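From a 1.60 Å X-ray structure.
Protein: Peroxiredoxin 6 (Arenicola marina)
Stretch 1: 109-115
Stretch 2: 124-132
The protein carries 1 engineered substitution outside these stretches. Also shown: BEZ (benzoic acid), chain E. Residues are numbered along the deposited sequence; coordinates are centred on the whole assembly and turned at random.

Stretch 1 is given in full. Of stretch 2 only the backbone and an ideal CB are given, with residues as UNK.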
# COMPACT_ATOMS: atom_id res chain seq x y z
N LYS A 109 -15.00 7.80 -8.18
CA LYS A 109 -14.00 8.05 -9.20
C LYS A 109 -12.63 7.40 -8.89
O LYS A 109 -11.97 6.83 -9.79
CB LYS A 109 -13.83 9.59 -9.40
CG LYS A 109 -12.93 10.05 -10.53
CD LYS A 109 -13.50 11.30 -11.25
CE LYS A 109 -12.64 11.63 -12.53
NZ LYS A 109 -12.71 13.10 -13.03
N LEU A 110 -12.23 7.46 -7.63
CA LEU A 110 -10.91 7.04 -7.18
C LEU A 110 -10.89 5.57 -6.76
O LEU A 110 -9.83 5.04 -6.30
CB LEU A 110 -10.38 7.99 -6.08
CG LEU A 110 -10.21 9.49 -6.38
CD1 LEU A 110 -9.50 10.23 -5.26
CD2 LEU A 110 -9.44 9.65 -7.68
N GLY A 111 -12.03 4.88 -6.92
CA GLY A 111 -12.05 3.47 -6.62
C GLY A 111 -11.77 3.19 -5.15
O GLY A 111 -11.22 2.13 -4.82
N MET A 112 -12.26 4.09 -4.28
CA MET A 112 -11.95 4.03 -2.85
C MET A 112 -13.16 3.80 -1.90
O MET A 112 -13.07 4.18 -0.73
CB MET A 112 -11.12 5.18 -2.42
CG MET A 112 -11.85 6.49 -2.56
SD MET A 112 -10.84 7.84 -1.89
CE MET A 112 -11.84 9.21 -2.46
N VAL A 113 -14.22 3.16 -2.39
CA VAL A 113 -15.39 2.84 -1.55
C VAL A 113 -15.03 1.66 -0.60
O VAL A 113 -14.34 0.70 -0.99
CB VAL A 113 -16.61 2.50 -2.40
CG1 VAL A 113 -17.75 2.04 -1.50
CG2 VAL A 113 -17.07 3.70 -3.26
N ASP A 114 -15.36 1.81 0.66
CA ASP A 114 -15.09 0.73 1.63
C ASP A 114 -16.09 -0.40 1.38
O ASP A 114 -17.28 -0.19 1.14
CB ASP A 114 -15.23 1.23 3.06
CG ASP A 114 -14.61 0.27 4.07
OD1 ASP A 114 -13.38 0.44 4.28
OD2 ASP A 114 -15.37 -0.61 4.58
N PRO A 115 -15.59 -1.65 1.49
CA PRO A 115 -16.35 -2.86 1.25
C PRO A 115 -17.44 -3.09 2.33
O PRO A 115 -18.46 -3.72 2.06
CB PRO A 115 -15.25 -3.95 1.29
CG PRO A 115 -14.18 -3.44 2.09
CD PRO A 115 -14.19 -1.97 1.88
N UNK A 124 -22.67 4.85 0.77
CA UNK A 124 -21.26 4.44 0.77
C UNK A 124 -20.32 5.38 1.54
O UNK A 124 -20.62 6.57 1.68
CB UNK A 124 -20.77 4.33 -0.68
N UNK A 125 -19.18 4.87 1.92
CA UNK A 125 -18.16 5.65 2.59
C UNK A 125 -16.82 5.23 2.01
O UNK A 125 -16.69 4.15 1.40
CB UNK A 125 -18.20 5.46 4.11
N UNK A 126 -15.83 6.08 2.14
CA UNK A 126 -14.50 5.71 1.63
C UNK A 126 -13.80 4.73 2.56
O UNK A 126 -14.10 4.66 3.73
CB UNK A 126 -13.63 6.96 1.45
N UNK A 127 -12.84 4.00 2.01
CA UNK A 127 -11.89 3.23 2.81
C UNK A 127 -10.74 4.13 3.32
O UNK A 127 -10.93 5.34 3.47
CB UNK A 127 -11.33 2.07 1.99
N UNK A 128 -9.60 3.53 3.66
CA UNK A 128 -8.42 4.22 4.10
C UNK A 128 -7.41 4.20 2.97
O UNK A 128 -6.51 3.35 2.88
CB UNK A 128 -7.85 3.59 5.37
N UNK A 129 -7.65 5.04 1.96
CA UNK A 129 -6.84 5.07 0.75
C UNK A 129 -5.70 6.09 0.90
O UNK A 129 -5.87 7.07 1.59
CB UNK A 129 -7.71 5.41 -0.46
N UNK A 130 -4.62 5.88 0.18
CA UNK A 130 -3.54 6.87 0.10
C UNK A 130 -3.09 6.94 -1.33
O UNK A 130 -2.79 5.91 -1.99
CB UNK A 130 -2.37 6.52 1.02
N UNK A 131 -3.04 8.15 -1.85
CA UNK A 131 -2.58 8.40 -3.18
C UNK A 131 -1.38 9.37 -3.09
O UNK A 131 -1.52 10.44 -2.55
CB UNK A 131 -3.71 8.96 -4.05
N UNK A 132 -0.25 8.94 -3.63
CA UNK A 132 0.97 9.77 -3.74
C UNK A 132 1.04 10.30 -5.16
O UNK A 132 1.11 9.56 -6.12
CB UNK A 132 2.23 8.98 -3.39
C BEZ E . -12.63 3.68 12.93
O1 BEZ E . -12.44 3.09 14.09
O2 BEZ E . -12.05 4.74 12.44
C1 BEZ E . -13.70 3.00 12.17
C2 BEZ E . -14.40 3.68 11.20
C3 BEZ E . -15.40 3.03 10.52
C4 BEZ E . -15.73 1.72 10.86
C5 BEZ E . -15.02 1.01 11.83
C6 BEZ E . -13.99 1.66 12.51

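Two backbone hydrogen bonds set the register. The amide N of Asp-114 donates to O of position 125 at 2.8 Å, and the amide N of position 127 donates to O of Met-112 at 2.8 Å. Between them Val-113 faces position 126 as an antiparallel non-hydrogen-bonded pair, with CA atoms 4.4 Å apart.

Position 124 has phi/psi of -57/159, which proline can adopt. Its CA-to-CB bond runs sideways, and the ideal CB lies 3.9 Å from CG1 of Val-113. Small or medium apolar groups would suit, and proline is one of several. The residue is Pro-124. Its CB packs 4.0 Å from CG1 of Val-113.

Position 125 is extended. Its CB points sideways, and the nearest atom of stretch 1 is CB of Asp-114, 5.3 Å from the ideal CB. Stretch 1 therefore sets little limit on the side chain. The residue is Leu-125, and its backbone does most of the work here. Besides accepting from Asp-114, its O lies 3.5 Å from CA of Val-113 in a CA-H...O contact. A water accepts from N of Leu-125 at 3.0 Å and lies 2.8 Å from O of Asp-114, linking the strands further.

Position 126 also points sideways. Its ideal CB is 3.6 Å from O of Met-112, and the end of the Met-112 side chain lies on the same side. A short beta-branched residue such as valine or threonine would suit. The residue is Thr-126, chi1 p. Its CG2 meets CE of Met-112 at 3.9 Å, while OG1 makes a weak hydrogen bond to O of position 127, 3.4 Å away. The CA of Thr-126 comes within 3.2 Å of O of Met-112.

Position 127 has its ideal CB 3.5 Å from OD1 of Asp-114 and 3.9 Å from O of Met-112. A small side chain fits most readily; alanine, serine or cysteine are all plausible. The residue is Cys-127, chi1 p. Its CB lies 3.4 Å from OD1 of Asp-114, and SG packs 4.1 Å from CB of Met-112.

Position 128 points away, with nothing of stretch 1 near its CB. Many residues could stand here. The residue is Arg-128, whose NH2 donates to O2 of the benzoic acid at 2.9 Å.

Position 129 points toward stretch 1, its ideal CB 3.9 Å from CB of Met-112. This favours a small apolar residue, and the residue is Ala-129. Its CB meets CB of Met-112 at 3.9 Å.

Position 130 is out of reach, and stretch 1 gives no preference. It is Val-130.

Position 131 points toward stretch 1, but its CB is not close. A long apolar or aromatic side chain could span the gap to Leu-110 and Met-112. The residue is Phe-131. Its CZ lies 3.9 Å from CB of Leu-110, and SD of Met-112 approaches the ring edge, 4.0 Å from CE2.

Position 132 is out of reach too. It is Ile-132.

Stretch 2 124-132: PLTCRAVFI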
# COMPACT_ATOMS: atom_id res chain seq x y z
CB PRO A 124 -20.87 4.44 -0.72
CG PRO A 124 -22.12 4.34 -1.46
CD PRO A 124 -23.18 4.97 -0.60
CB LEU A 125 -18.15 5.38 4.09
CG LEU A 125 -19.36 5.86 4.90
CD1 LEU A 125 -19.30 5.16 6.29
CD2 LEU A 125 -19.35 7.44 4.95
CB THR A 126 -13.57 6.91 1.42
OG1 THR A 126 -13.35 7.60 2.66
CG2 THR A 126 -14.13 7.93 0.46
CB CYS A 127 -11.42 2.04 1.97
SG CYS A 127 -10.36 2.47 0.55
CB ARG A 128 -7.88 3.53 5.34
CG ARG A 128 -8.76 3.61 6.56
CD ARG A 128 -8.15 3.04 7.81
NE ARG A 128 -9.20 2.84 8.79
CZ ARG A 128 -9.87 3.78 9.45
NH1 ARG A 128 -9.50 5.03 9.38
NH2 ARG A 128 -10.94 3.45 10.14
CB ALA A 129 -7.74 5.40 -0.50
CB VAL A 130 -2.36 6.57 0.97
CG1 VAL A 130 -1.27 7.69 0.88
CG2 VAL A 130 -2.77 6.30 2.43
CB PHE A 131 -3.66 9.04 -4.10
CG PHE A 131 -4.90 8.22 -4.21
CD1 PHE A 131 -4.98 7.16 -5.11
CD2 PHE A 131 -5.98 8.45 -3.32
CE1 PHE A 131 -6.14 6.39 -5.20
CE2 PHE A 131 -7.12 7.68 -3.41
CZ PHE A 131 -7.16 6.58 -4.31
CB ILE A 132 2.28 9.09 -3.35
CG1 ILE A 132 2.08 8.41 -2.00
CG2 ILE A 132 3.36 10.15 -3.34
CD1 ILE A 132 3.32 7.70 -1.35
O HOH W 1 -19.13 1.84 1.64
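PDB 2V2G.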